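Local structure of 2-oxoglutarate-dependent dioxygenase tropC (Talaromyces stipitatus, 6XJJ) at residues 256-260 / 307-311; 221-227 / 310-316; 88-92 / 252-256; 239-245 / 299-305. The protein is an iron(II)- and 2-oxoglutarate-dependent dioxygenase of fungal tropolone biosynthesis, where it probably carries out the ring expansion that creates the seven-membered tropolone ring. All blocks are in the same frame, centred on the assembly; numbering follows the deposited sequence.

Contact 1: residues 256-260 / 307-311; sequences KGTKG and TGERR
Thr258 and Arg311 cross at about a right angle, and their polar ends make the hydrogen bond of this contact. Arg311 NH1 donates to Thr258 OG1 over 3.2 Å, but the bond is weak and bent, with 132° at the hydrogen. The hydroxyl sits at the guanidinium edge, near its plane. Each end has further support: OG1 is bonded more firmly to the backbone O of Gln255, and NH1 makes a second weak bond to Gln254 OE1. The extended Arg311 side chain, its CG opposite the backbone N (chi1 175°), carries the guanidinium past the threonine, and its nearest atom is about 9 Å from the iron. The one hydrogen bond inside a segment is also weak, Thr307 OG1 donating to Glu309 O at 3.3 Å.

The remaining touches are van der Waals. Thr258 CG2 lies beside its own backbone N and reaches Arg310 O at 3.5 Å. The carbonyl O of Lys259 has two carbon neighbours across the contact, Thr307 CG2 at 3.7 Å and Arg311 CD at 3.8 Å. At the exposed end, Glu309 CG approaches Gly257 O at 4.3 Å.

These two loops lead into strands of the double-stranded beta-helix, and they meet around Arg311, the predicted 2-oxoglutarate-binding arginine of that fold.

Contact 2: residues 221-227 / 310-316; sequences PMRLLHY and RRYSVAF
Strands 222-227 and 311-316 run antiparallel, their axes 4.6 Å apart at closest and at 167°, with Arg223-Ala315, Leu225-Ser313 and Tyr227-Arg311 as hydrogen-bonded pairs. Bonds are firm at Arg223 and Ala315, while those from Ser313 N and Arg311 N are weak.

Met222, Leu224, His226, Tyr312, Val314 and Phe316 share one face, where Met222, Val314 and Phe316 touch helix 171-204 and Leu224 and Tyr312 touch helix 85-99. Met222 SD touches Val314 CG1, and its bent end brings CE to the edge of the Phe316 ring, 3.5 Å from Phe316 CD2. Leu224 CD2 lies alongside Val314 CG2. His226 and Tyr312 point the same way, with ring planes at 32°.

The pair belongs to the major sheet of the double-stranded beta-helix, and Arg311 and Ser313 fit the Arg-x-Ser motif of this dioxygenase family. On their face the Arg311 chain runs alongside the Tyr227 ring, Arg311 CG 3.4 Å from Tyr227 CD2, the guanidinium turned only 16° from the ring. A water joins Tyr227 OH, Ser313 OG and, weakly, Arg311 NH2.

His226 ND1 is hydrogen-bonded to Glu140 OE1, and with both nitrogens held the ring has little freedom to flip. Its NE2 accepts from Arg310 NH1 over 2.9 Å, in both the ring and guanidinium planes.

Contact 3: residues 88-92 / 252-256; sequences REKIF and LLQQK
Phe92, Ile91 and Arg88 of helix 85-99 pack on Leu253 and the residues after it, where this N-terminal helix lies against the major sheet of the double-stranded beta-helix. No hydrogen bond spans the two segments; the join is made by side-chain packing. Leu253 of strand 249-253 is the projecting residue: with CG swung opposite the backbone N (chi1 174°), it pushes its two methyls between the helix side chains.

Leu253 CD2 lies 3.4 Å from Phe92 CE2 and 3.7 Å from Ile91 CG2. The other methyl, CD1, rests on Arg88 CD at 3.7 Å, near the edge of the guanidinium. The arginine bends at chi3, and its charged end is held by a salt bridge from NH2 to Asp279 OD1.

Next along the chain, Gln254 leaves the helix with its first side-chain bond, and its OE1 accepts a weak bond from Arg311 NH1. To the ring it offers its backbone, with Gln254 O 3.4 Å from Phe92 CZ. Gln255 stretches out, its OE1 accepting from the backbone N of Tyr312. On the way its CG forms a CH-pi contact over one face of Phe92, 4.3 Å from the ring centroid and 13° off the normal.

Contact 4: residues 239-245 / 299-305; sequences GVGDHTD and SARHRVY. With FE (Fe (III) ion), chain B.
His243, Asp245 and His302 meet at the iron as the His-x-Asp...His facial triad of this dioxygenase family. That is the tight part. His243 NE2 binds at 2.2 Å, Asp245 OD1 at 2.4 Å and His302 NE2 at 2.5 Å, and the two imidazoles stand with planes at 62°. A backbone carbonyl steadies each ring in its own plane: His243 ND1 donates to Gly241 O, and His302 ND1 to Ala300 O. Asn284 and Ser250 bond to Asp245 OD2, positioning the carboxylate.

The backbones join His243 with His302 and Val240 with Val304 as antiparallel hydrogen-bonded pairs. Gly239 and Val240 both face Val304 in a classic beta bulge; further on, between Val240 and His243, the register slips by one residue.

The partly exposed side is looser where Thr244 CG2 rests on Arg301 CG at 3.9 Å. Its firm point is a salt bridge: Arg301, with Trp264 as cation-pi partner, places NE and NH2 each 2.8 Å from Asp242 OD2, both on its syn side.

How the contacts relate
From the N terminus, helix segment 88-92 comes first, and contact 3 closes a long loop by laying it against 252-256. Before that loop ends, the chain has started contact 2 at 221-227 and contact 4 at 239-245, so contact 3 crosses both. Contact 1 starts at Lys256, where contact 3 ends, and closes on 307-311; it crosses contact 4, whose 299-305 comes earlier. Contact 4 nests inside the loop of contact 2, which finishes on 310-316 and shares Arg310 and Arg311 with contact 1. Contacts 2 and 3 meet on neighbouring strands of the major sheet, while Val304 packing on Arg311 ties contact 4, which carries the iron ligands, to contacts 1 and 2.

Contact 1: residues 256-260 / 307-311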
loop_
_atom_site.group_PDB
_atom_site.type_symbol
_atom_site.label_atom_id
_atom_site.label_comp_id
_atom_site.label_asym_id
_atom_site.label_seq_id
_atom_site.Cartn_x
_atom_site.Cartn_y
_atom_site.Cartn_z
ATOM N N LYS A 256 1.420 -15.340 -4.422
ATOM C CA LYS A 256 1.161 -16.712 -3.995
ATOM C C LYS A 256 2.458 -17.504 -3.903
ATOM O O LYS A 256 3.203 -17.617 -4.883
ATOM C CB LYS A 256 0.180 -17.379 -4.963
ATOM C CG LYS A 256 -0.033 -18.887 -4.788
ATOM C CD LYS A 256 -1.223 -19.361 -5.631
ATOM C CE LYS A 256 -1.201 -20.861 -5.908
ATOM N NZ LYS A 256 -1.133 -21.702 -4.683
ATOM N N GLY A 257 2.725 -18.042 -2.716
ATOM C CA GLY A 257 3.904 -18.842 -2.467
ATOM C C GLY A 257 5.063 -18.129 -1.799
ATOM O O GLY A 257 6.173 -18.675 -1.791
ATOM N N THR A 258 4.851 -16.936 -1.245
ATOM C CA THR A 258 5.899 -16.194 -0.563
ATOM C C THR A 258 5.440 -15.841 0.843
ATOM O O THR A 258 4.247 -15.862 1.156
ATOM C CB THR A 258 6.259 -14.895 -1.296
ATOM O OG1 THR A 258 5.147 -13.992 -1.247
ATOM C CG2 THR A 258 6.600 -15.176 -2.740
ATOM N N LYS A 259 6.406 -15.501 1.689
ATOM C CA LYS A 259 6.096 -14.933 2.992
ATOM C C LYS A 259 7.197 -13.939 3.339
ATOM O O LYS A 259 8.118 -13.701 2.550
ATOM C CB LYS A 259 5.930 -16.022 4.065
ATOM C CG LYS A 259 7.195 -16.785 4.443
ATOM C CD LYS A 259 6.887 -17.935 5.398
ATOM C CE LYS A 259 8.149 -18.513 6.011
ATOM N NZ LYS A 259 9.228 -18.764 5.005
ATOM N N GLY A 260 7.081 -13.338 4.519
ATOM C CA GLY A 260 8.049 -12.352 4.952
ATOM C C GLY A 260 7.423 -11.224 5.740
ATOM O O GLY A 260 8.036 -10.698 6.671
ATOM N N THR A 307 13.881 -14.116 2.735
ATOM C CA THR A 307 13.602 -15.535 2.573
ATOM C C THR A 307 14.401 -16.063 1.391
ATOM O O THR A 307 15.108 -15.320 0.704
ATOM C CB THR A 307 12.106 -15.804 2.349
ATOM O OG1 THR A 307 11.668 -15.129 1.162
ATOM C CG2 THR A 307 11.278 -15.336 3.537
ATOM N N GLY A 308 14.274 -17.366 1.154
ATOM C CA GLY A 308 14.912 -17.987 0.013
ATOM C C GLY A 308 14.135 -17.887 -1.276
ATOM O O GLY A 308 14.704 -18.119 -2.347
ATOM N N GLU A 309 12.854 -17.537 -1.200
ATOM C CA GLU A 309 12.005 -17.452 -2.375
ATOM C C GLU A 309 12.032 -16.032 -2.921
ATOM O O GLU A 309 12.089 -15.062 -2.159
ATOM C CB GLU A 309 10.571 -17.853 -2.024
ATOM C CG GLU A 309 10.458 -19.231 -1.389
ATOM C CD GLU A 309 11.125 -20.311 -2.218
ATOM O OE1 GLU A 309 11.024 -20.252 -3.463
ATOM O OE2 GLU A 309 11.762 -21.213 -1.627
ATOM N N ARG A 310 12.011 -15.912 -4.245
ATOM C CA ARG A 310 11.888 -14.598 -4.854
ATOM C C ARG A 310 10.491 -14.060 -4.589
ATOM O O ARG A 310 9.501 -14.795 -4.663
ATOM C CB ARG A 310 12.168 -14.667 -6.355
ATOM C CG ARG A 310 12.255 -13.310 -7.039
ATOM C CD ARG A 310 12.595 -13.457 -8.526
ATOM N NE ARG A 310 13.901 -14.091 -8.722
ATOM C CZ ARG A 310 15.068 -13.463 -8.593
ATOM N NH1 ARG A 310 15.103 -12.189 -8.244
ATOM N NH2 ARG A 310 16.209 -14.113 -8.789
ATOM N N ARG A 311 10.415 -12.774 -4.254
ATOM C CA ARG A 311 9.179 -12.158 -3.790
ATOM C C ARG A 311 8.929 -10.850 -4.526
ATOM O O ARG A 311 9.819 -9.994 -4.619
ATOM C CB ARG A 311 9.216 -11.919 -2.270
ATOM C CG ARG A 311 8.004 -11.166 -1.698
ATOM C CD ARG A 311 8.088 -11.033 -0.176
ATOM N NE ARG A 311 7.196 -10.003 0.365
ATOM C CZ ARG A 311 5.913 -10.167 0.676
ATOM N NH1 ARG A 311 5.307 -11.337 0.512
ATOM N NH2 ARG A 311 5.232 -9.135 1.160
#

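Contact 2: residues 221-227 / 310-316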
loop_
_atom_site.group_PDB
_atom_site.type_symbol
_atom_site.label_atom_id
_atom_site.label_comp_id
_atom_site.label_asym_id
_atom_site.label_seq_id
_atom_site.Cartn_x
_atom_site.Cartn_y
_atom_site.Cartn_z
ATOM N N PRO A 221 0.438 7.416 -4.225
ATOM C CA PRO A 221 1.555 6.654 -4.774
ATOM C C PRO A 221 1.330 5.157 -4.675
ATOM O O PRO A 221 0.608 4.650 -3.812
ATOM C CB PRO A 221 2.737 7.099 -3.904
ATOM C CG PRO A 221 2.134 7.416 -2.611
ATOM C CD PRO A 221 0.758 7.973 -2.900
ATOM N N MET A 222 1.939 4.467 -5.626
ATOM C CA MET A 222 2.036 3.018 -5.670
ATOM C C MET A 222 3.496 2.665 -5.880
ATOM O O MET A 222 4.232 3.423 -6.511
ATOM C CB MET A 222 1.218 2.447 -6.812
ATOM C CG MET A 222 1.086 0.899 -6.828
ATOM S SD MET A 222 0.333 0.228 -8.301
ATOM C CE MET A 222 -1.272 0.890 -8.148
ATOM N N ARG A 223 3.907 1.505 -5.362
ATOM C CA ARG A 223 5.263 1.015 -5.572
ATOM C C ARG A 223 5.223 -0.425 -6.059
ATOM O O ARG A 223 4.494 -1.256 -5.508
ATOM C CB ARG A 223 6.116 1.113 -4.298
ATOM C CG ARG A 223 6.265 2.540 -3.812
ATOM C CD ARG A 223 7.427 2.748 -2.862
ATOM N NE ARG A 223 7.490 4.134 -2.404
ATOM C CZ ARG A 223 8.513 4.654 -1.741
ATOM N NH1 ARG A 223 9.588 3.919 -1.504
ATOM N NH2 ARG A 223 8.487 5.924 -1.364
ATOM N N LEU A 224 6.004 -0.705 -7.099
ATOM C CA LEU A 224 6.277 -2.070 -7.523
ATOM C C LEU A 224 7.547 -2.519 -6.814
ATOM O O LEU A 224 8.561 -1.816 -6.851
ATOM C CB LEU A 224 6.451 -2.158 -9.040
ATOM C CG LEU A 224 5.311 -1.617 -9.909
ATOM C CD1 LEU A 224 5.646 -1.802 -11.389
ATOM C CD2 LEU A 224 3.960 -2.234 -9.562
ATOM N N LEU A 225 7.488 -3.678 -6.168
ATOM C CA LEU A 225 8.512 -4.093 -5.219
ATOM C C LEU A 225 9.135 -5.411 -5.651
ATOM O O LEU A 225 8.431 -6.335 -6.078
ATOM C CB LEU A 225 7.909 -4.228 -3.818
ATOM C CG LEU A 225 7.407 -2.914 -3.207
ATOM C CD1 LEU A 225 6.495 -3.151 -2.013
ATOM C CD2 LEU A 225 8.588 -2.076 -2.776
ATOM N N HIS A 226 10.464 -5.481 -5.541
ATOM C CA HIS A 226 11.232 -6.688 -5.819
ATOM C C HIS A 226 12.161 -6.980 -4.651
ATOM O O HIS A 226 12.906 -6.100 -4.208
ATOM C CB HIS A 226 12.061 -6.549 -7.095
ATOM C CG HIS A 226 12.909 -7.746 -7.378
ATOM N ND1 HIS A 226 14.071 -7.682 -8.115
ATOM C CD2 HIS A 226 12.753 -9.045 -7.032
ATOM C CE1 HIS A 226 14.605 -8.887 -8.196
ATOM N NE2 HIS A 226 13.825 -9.730 -7.544
ATOM N N TYR A 227 12.138 -8.224 -4.175
ATOM C CA TYR A 227 12.992 -8.688 -3.079
ATOM C C TYR A 227 13.844 -9.835 -3.613
ATOM O O TYR A 227 13.351 -10.956 -3.767
ATOM C CB TYR A 227 12.152 -9.162 -1.899
ATOM C CG TYR A 227 11.241 -8.118 -1.302
ATOM C CD1 TYR A 227 11.738 -6.940 -0.770
ATOM C CD2 TYR A 227 9.865 -8.296 -1.326
ATOM C CE1 TYR A 227 10.887 -5.985 -0.232
ATOM C CE2 TYR A 227 9.008 -7.353 -0.800
ATOM C CZ TYR A 227 9.521 -6.198 -0.256
ATOM O OH TYR A 227 8.654 -5.260 0.262
ATOM N N ARG A 310 12.011 -15.912 -4.245
ATOM C CA ARG A 310 11.888 -14.598 -4.854
ATOM C C ARG A 310 10.491 -14.060 -4.589
ATOM O O ARG A 310 9.501 -14.795 -4.663
ATOM C CB ARG A 310 12.168 -14.667 -6.355
ATOM C CG ARG A 310 12.255 -13.310 -7.039
ATOM C CD ARG A 310 12.595 -13.457 -8.526
ATOM N NE ARG A 310 13.901 -14.091 -8.722
ATOM C CZ ARG A 310 15.068 -13.463 -8.593
ATOM N NH1 ARG A 310 15.103 -12.189 -8.244
ATOM N NH2 ARG A 310 16.209 -14.113 -8.789
ATOM N N ARG A 311 10.415 -12.774 -4.254
ATOM C CA ARG A 311 9.179 -12.158 -3.790
ATOM C C ARG A 311 8.929 -10.850 -4.526
ATOM O O ARG A 311 9.819 -9.994 -4.619
ATOM C CB ARG A 311 9.216 -11.919 -2.270
ATOM C CG ARG A 311 8.004 -11.166 -1.698
ATOM C CD ARG A 311 8.088 -11.033 -0.176
ATOM N NE ARG A 311 7.196 -10.003 0.365
ATOM C CZ ARG A 311 5.913 -10.167 0.676
ATOM N NH1 ARG A 311 5.307 -11.337 0.512
ATOM N NH2 ARG A 311 5.232 -9.135 1.160
ATOM N N TYR A 312 7.716 -10.720 -5.051
ATOM C CA TYR A 312 7.182 -9.484 -5.597
ATOM C C TYR A 312 5.999 -9.040 -4.750
ATOM O O TYR A 312 5.337 -9.854 -4.098
ATOM C CB TYR A 312 6.741 -9.682 -7.046
ATOM C CG TYR A 312 7.880 -9.975 -7.990
ATOM C CD1 TYR A 312 8.901 -9.058 -8.190
ATOM C CD2 TYR A 312 7.971 -11.202 -8.629
ATOM C CE1 TYR A 312 9.949 -9.333 -9.047
ATOM C CE2 TYR A 312 9.019 -11.489 -9.477
ATOM C CZ TYR A 312 10.007 -10.554 -9.680
ATOM O OH TYR A 312 11.053 -10.840 -10.526
ATOM N N SER A 313 5.747 -7.737 -4.749
ATOM C CA SER A 313 4.534 -7.212 -4.143
ATOM C C SER A 313 4.246 -5.844 -4.744
ATOM O O SER A 313 5.139 -5.175 -5.272
ATOM C CB SER A 313 4.656 -7.143 -2.617
ATOM O OG SER A 313 5.706 -6.282 -2.221
ATOM N N VAL A 314 2.977 -5.452 -4.689
ATOM C CA VAL A 314 2.534 -4.149 -5.169
ATOM C C VAL A 314 1.866 -3.435 -4.007
ATOM O O VAL A 314 0.881 -3.929 -3.444
ATOM C CB VAL A 314 1.582 -4.264 -6.368
ATOM C CG1 VAL A 314 1.076 -2.888 -6.773
ATOM C CG2 VAL A 314 2.292 -4.928 -7.535
ATOM N N ALA A 315 2.405 -2.281 -3.646
ATOM C CA ALA A 315 1.949 -1.519 -2.497
ATOM C C ALA A 315 1.390 -0.210 -3.019
ATOM O O ALA A 315 2.085 0.526 -3.726
ATOM C CB ALA A 315 3.091 -1.270 -1.509
ATOM N N PHE A 316 0.135 0.063 -2.702
ATOM C CA PHE A 316 -0.492 1.328 -3.044
ATOM C C PHE A 316 -0.925 2.009 -1.761
ATOM O O PHE A 316 -1.342 1.349 -0.803
ATOM C CB PHE A 316 -1.594 1.077 -4.141
ATOM C CG PHE A 316 -2.679 2.144 -4.298
ATOM C CD1 PHE A 316 -3.076 3.029 -3.309
ATOM C CD2 PHE A 316 -2.994 2.508 -5.600
ATOM C CE1 PHE A 316 -4.013 4.022 -3.561
ATOM C CE2 PHE A 316 -3.893 3.531 -5.861
ATOM C CZ PHE A 316 -4.383 4.290 -4.841
HETATM O O HOH W 1 5.873 -5.893 1.039
#

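Contact 3: residues 88-92 / 252-256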
loop_
_atom_site.group_PDB
_atom_site.type_symbol
_atom_site.label_atom_id
_atom_site.label_comp_id
_atom_site.label_asym_id
_atom_site.label_seq_id
_atom_site.Cartn_x
_atom_site.Cartn_y
_atom_site.Cartn_z
ATOM N N ARG A 88 -4.755 -9.176 -11.093
ATOM C CA ARG A 88 -3.617 -9.408 -10.215
ATOM C C ARG A 88 -2.506 -10.126 -10.967
ATOM O O ARG A 88 -1.324 -9.811 -10.794
ATOM C CB ARG A 88 -4.065 -10.202 -8.985
ATOM C CG ARG A 88 -5.140 -9.486 -8.161
ATOM C CD ARG A 88 -5.497 -10.240 -6.894
ATOM N NE ARG A 88 -6.040 -11.560 -7.192
ATOM C CZ ARG A 88 -5.324 -12.684 -7.205
ATOM N NH1 ARG A 88 -4.022 -12.655 -6.953
ATOM N NH2 ARG A 88 -5.909 -13.840 -7.488
ATOM N N GLU A 89 -2.871 -11.081 -11.827
ATOM C CA GLU A 89 -1.890 -11.717 -12.697
ATOM C C GLU A 89 -1.170 -10.685 -13.552
ATOM O O GLU A 89 0.058 -10.727 -13.693
ATOM C CB GLU A 89 -2.583 -12.750 -13.584
ATOM C CG GLU A 89 -3.111 -13.958 -12.840
ATOM C CD GLU A 89 -4.034 -14.804 -13.699
ATOM O OE1 GLU A 89 -4.382 -14.358 -14.818
ATOM O OE2 GLU A 89 -4.433 -15.903 -13.256
ATOM N N LYS A 90 -1.915 -9.737 -14.118
ATOM C CA LYS A 90 -1.324 -8.857 -15.112
ATOM C C LYS A 90 -0.317 -7.908 -14.471
ATOM O O LYS A 90 0.726 -7.628 -15.072
ATOM C CB LYS A 90 -2.438 -8.098 -15.843
ATOM C CG LYS A 90 -2.037 -7.542 -17.195
ATOM C CD LYS A 90 -3.137 -6.699 -17.839
ATOM C CE LYS A 90 -4.402 -7.508 -18.122
ATOM N NZ LYS A 90 -5.416 -6.699 -18.870
ATOM N N ILE A 91 -0.577 -7.446 -13.243
ATOM C CA ILE A 91 0.324 -6.473 -12.620
ATOM C C ILE A 91 1.622 -7.131 -12.154
ATOM O O ILE A 91 2.675 -6.482 -12.146
ATOM C CB ILE A 91 -0.368 -5.739 -11.454
ATOM C CG1 ILE A 91 0.414 -4.486 -11.057
ATOM C CG2 ILE A 91 -0.499 -6.629 -10.228
ATOM C CD1 ILE A 91 0.383 -3.372 -12.098
ATOM N N PHE A 92 1.584 -8.403 -11.737
ATOM C CA PHE A 92 2.839 -9.104 -11.482
ATOM C C PHE A 92 3.592 -9.396 -12.769
ATOM O O PHE A 92 4.824 -9.474 -12.755
ATOM C CB PHE A 92 2.619 -10.407 -10.720
ATOM C CG PHE A 92 2.282 -10.214 -9.280
ATOM C CD1 PHE A 92 3.229 -9.712 -8.410
ATOM C CD2 PHE A 92 1.057 -10.608 -8.776
ATOM C CE1 PHE A 92 2.944 -9.544 -7.075
ATOM C CE2 PHE A 92 0.768 -10.450 -7.434
ATOM C CZ PHE A 92 1.716 -9.921 -6.584
ATOM N N LEU A 252 -1.883 -3.767 -0.108
ATOM C CA LEU A 252 -0.740 -4.542 -0.561
ATOM C C LEU A 252 -1.231 -5.791 -1.276
ATOM O O LEU A 252 -2.190 -6.432 -0.835
ATOM C CB LEU A 252 0.149 -4.946 0.626
ATOM C CG LEU A 252 1.425 -5.760 0.403
ATOM C CD1 LEU A 252 2.525 -4.899 -0.210
ATOM C CD2 LEU A 252 1.874 -6.404 1.712
ATOM N N LEU A 253 -0.567 -6.135 -2.374
ATOM C CA LEU A 253 -0.810 -7.379 -3.091
ATOM C C LEU A 253 0.425 -8.257 -2.962
ATOM O O LEU A 253 1.484 -7.917 -3.501
ATOM C CB LEU A 253 -1.122 -7.110 -4.564
ATOM C CG LEU A 253 -1.266 -8.334 -5.477
ATOM C CD1 LEU A 253 -2.438 -9.206 -5.054
ATOM C CD2 LEU A 253 -1.406 -7.907 -6.930
ATOM N N GLN A 254 0.295 -9.379 -2.261
ATOM C CA GLN A 254 1.419 -10.287 -2.121
ATOM C C GLN A 254 1.335 -11.355 -3.203
ATOM O O GLN A 254 0.349 -11.458 -3.937
ATOM C CB GLN A 254 1.438 -10.944 -0.747
ATOM C CG GLN A 254 1.182 -10.037 0.399
ATOM C CD GLN A 254 1.447 -10.746 1.680
ATOM O OE1 GLN A 254 2.054 -11.812 1.675
ATOM N NE2 GLN A 254 0.783 -10.317 2.735
ATOM N N GLN A 255 2.373 -12.174 -3.277
ATOM C CA GLN A 255 2.496 -13.162 -4.334
ATOM C C GLN A 255 2.253 -14.549 -3.749
ATOM O O GLN A 255 2.807 -14.886 -2.698
ATOM C CB GLN A 255 3.882 -13.079 -4.971
ATOM C CG GLN A 255 3.956 -13.577 -6.392
ATOM C CD GLN A 255 5.334 -13.386 -6.979
ATOM O OE1 GLN A 255 6.254 -12.933 -6.294
ATOM N NE2 GLN A 255 5.474 -13.676 -8.266
ATOM N N LYS A 256 1.420 -15.340 -4.422
ATOM C CA LYS A 256 1.161 -16.712 -3.995
ATOM C C LYS A 256 2.458 -17.504 -3.903
ATOM O O LYS A 256 3.203 -17.617 -4.883
ATOM C CB LYS A 256 0.180 -17.379 -4.963
ATOM C CG LYS A 256 -0.033 -18.887 -4.788
ATOM C CD LYS A 256 -1.223 -19.361 -5.631
ATOM C CE LYS A 256 -1.201 -20.861 -5.908
ATOM N NZ LYS A 256 -1.133 -21.702 -4.683
#

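Contact 4: residues 239-245 / 299-305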
loop_
_atom_site.group_PDB
_atom_site.type_symbol
_atom_site.label_atom_id
_atom_site.label_comp_id
_atom_site.label_asym_id
_atom_site.label_seq_id
_atom_site.Cartn_x
_atom_site.Cartn_y
_atom_site.Cartn_z
ATOM N N GLY A 239 14.161 -7.361 4.118
ATOM C CA GLY A 239 13.549 -6.892 2.896
ATOM C C GLY A 239 13.138 -5.447 3.049
ATOM O O GLY A 239 13.485 -4.597 2.226
ATOM N N VAL A 240 12.387 -5.166 4.111
ATOM C CA VAL A 240 12.093 -3.804 4.540
ATOM C C VAL A 240 12.075 -3.819 6.058
ATOM O O VAL A 240 11.463 -4.702 6.667
ATOM C CB VAL A 240 10.745 -3.285 3.995
ATOM C CG1 VAL A 240 10.550 -1.828 4.378
ATOM C CG2 VAL A 240 10.646 -3.475 2.482
ATOM N N GLY A 241 12.745 -2.861 6.667
ATOM C CA GLY A 241 12.870 -2.851 8.104
ATOM C C GLY A 241 11.670 -2.274 8.822
ATOM O O GLY A 241 10.736 -1.738 8.225
ATOM N N ASP A 242 11.727 -2.400 10.144
ATOM C CA ASP A 242 10.678 -1.922 11.032
ATOM C C ASP A 242 10.317 -0.476 10.734
ATOM O O ASP A 242 11.143 0.429 10.881
ATOM C CB ASP A 242 11.148 -2.071 12.479
ATOM C CG ASP A 242 10.079 -1.709 13.489
ATOM O OD1 ASP A 242 9.027 -1.170 13.092
ATOM O OD2 ASP A 242 10.271 -2.004 14.686
ATOM N N HIS A 243 9.070 -0.264 10.320
ATOM C CA HIS A 243 8.570 1.077 10.068
ATOM C C HIS A 243 7.072 1.097 10.329
ATOM O O HIS A 243 6.435 0.056 10.526
ATOM C CB HIS A 243 8.846 1.525 8.631
ATOM C CG HIS A 243 8.045 0.785 7.608
ATOM N ND1 HIS A 243 8.325 -0.511 7.232
ATOM C CD2 HIS A 243 6.963 1.160 6.892
ATOM C CE1 HIS A 243 7.454 -0.899 6.319
ATOM N NE2 HIS A 243 6.612 0.094 6.099
ATOM N N THR A 244 6.522 2.303 10.348
ATOM C CA THR A 244 5.106 2.524 10.120
ATOM C C THR A 244 4.946 3.259 8.798
ATOM O O THR A 244 5.860 3.941 8.323
ATOM C CB THR A 244 4.454 3.348 11.234
ATOM O OG1 THR A 244 5.038 4.654 11.272
ATOM C CG2 THR A 244 4.638 2.679 12.566
ATOM N N ASP A 245 3.768 3.112 8.207
ATOM C CA ASP A 245 3.407 3.903 7.044
ATOM C C ASP A 245 2.916 5.262 7.521
ATOM O O ASP A 245 2.239 5.360 8.548
ATOM C CB ASP A 245 2.326 3.200 6.229
ATOM C CG ASP A 245 2.802 1.881 5.634
ATOM O OD1 ASP A 245 4.024 1.625 5.607
ATOM O OD2 ASP A 245 1.945 1.090 5.188
ATOM N N SER A 299 -1.979 2.563 13.632
ATOM C CA SER A 299 -0.834 2.366 12.744
ATOM C C SER A 299 0.179 1.476 13.458
ATOM O O SER A 299 0.736 1.863 14.492
ATOM C CB SER A 299 -0.188 3.695 12.346
ATOM O OG SER A 299 0.934 3.474 11.502
ATOM N N ALA A 300 0.425 0.294 12.901
ATOM C CA ALA A 300 1.220 -0.738 13.544
ATOM C C ALA A 300 2.549 -0.911 12.822
ATOM O O ALA A 300 2.615 -0.852 11.591
ATOM C CB ALA A 300 0.468 -2.075 13.575
ATOM N N ARG A 301 3.607 -1.118 13.596
ATOM C CA ARG A 301 4.907 -1.446 13.030
ATOM C C ARG A 301 4.850 -2.755 12.248
ATOM O O ARG A 301 4.105 -3.678 12.593
ATOM C CB ARG A 301 5.936 -1.511 14.164
ATOM C CG ARG A 301 6.385 -0.120 14.622
ATOM C CD ARG A 301 7.064 -0.064 15.986
ATOM N NE ARG A 301 8.154 -1.022 16.173
ATOM C CZ ARG A 301 8.215 -1.921 17.158
ATOM N NH1 ARG A 301 7.278 -1.975 18.092
ATOM N NH2 ARG A 301 9.242 -2.751 17.234
ATOM N N HIS A 302 5.616 -2.812 11.161
ATOM C CA HIS A 302 5.676 -3.999 10.324
ATOM C C HIS A 302 6.970 -3.969 9.529
ATOM O O HIS A 302 7.634 -2.933 9.424
ATOM C CB HIS A 302 4.460 -4.104 9.388
ATOM C CG HIS A 302 4.273 -2.923 8.481
ATOM N ND1 HIS A 302 3.692 -1.745 8.903
ATOM C CD2 HIS A 302 4.583 -2.740 7.173
ATOM C CE1 HIS A 302 3.652 -0.889 7.897
ATOM N NE2 HIS A 302 4.189 -1.466 6.835
ATOM N N ARG A 303 7.319 -5.128 8.972
ATOM C CA ARG A 303 8.576 -5.310 8.255
ATOM C C ARG A 303 8.451 -6.562 7.396
ATOM O O ARG A 303 7.459 -7.294 7.469
ATOM C CB ARG A 303 9.746 -5.419 9.232
ATOM C CG ARG A 303 9.628 -6.615 10.156
ATOM C CD ARG A 303 10.750 -6.663 11.148
ATOM N NE ARG A 303 10.677 -7.850 11.992
ATOM C CZ ARG A 303 11.492 -8.089 13.012
ATOM N NH1 ARG A 303 12.440 -7.214 13.318
ATOM N NH2 ARG A 303 11.352 -9.193 13.732
ATOM N N VAL A 304 9.479 -6.813 6.588
ATOM C CA VAL A 304 9.526 -7.976 5.709
ATOM C C VAL A 304 10.915 -8.577 5.856
ATOM O O VAL A 304 11.904 -7.966 5.433
ATOM C CB VAL A 304 9.241 -7.613 4.243
ATOM C CG1 VAL A 304 9.206 -8.865 3.372
ATOM C CG2 VAL A 304 7.948 -6.829 4.118
ATOM N N TYR A 305 10.999 -9.766 6.451
ATOM C CA TYR A 305 12.289 -10.430 6.558
ATOM C C TYR A 305 12.649 -11.133 5.252
ATOM O O TYR A 305 11.813 -11.330 4.367
ATOM C CB TYR A 305 12.309 -11.428 7.718
ATOM C CG TYR A 305 11.264 -12.521 7.671
ATOM C CD1 TYR A 305 11.453 -13.663 6.902
ATOM C CD2 TYR A 305 10.115 -12.438 8.446
ATOM C CE1 TYR A 305 10.500 -14.674 6.873
ATOM C CE2 TYR A 305 9.163 -13.442 8.429
ATOM C CZ TYR A 305 9.359 -14.561 7.641
ATOM O OH TYR A 305 8.411 -15.564 7.621
HETATM FE FE FE B . 4.954 -0.436 4.686
#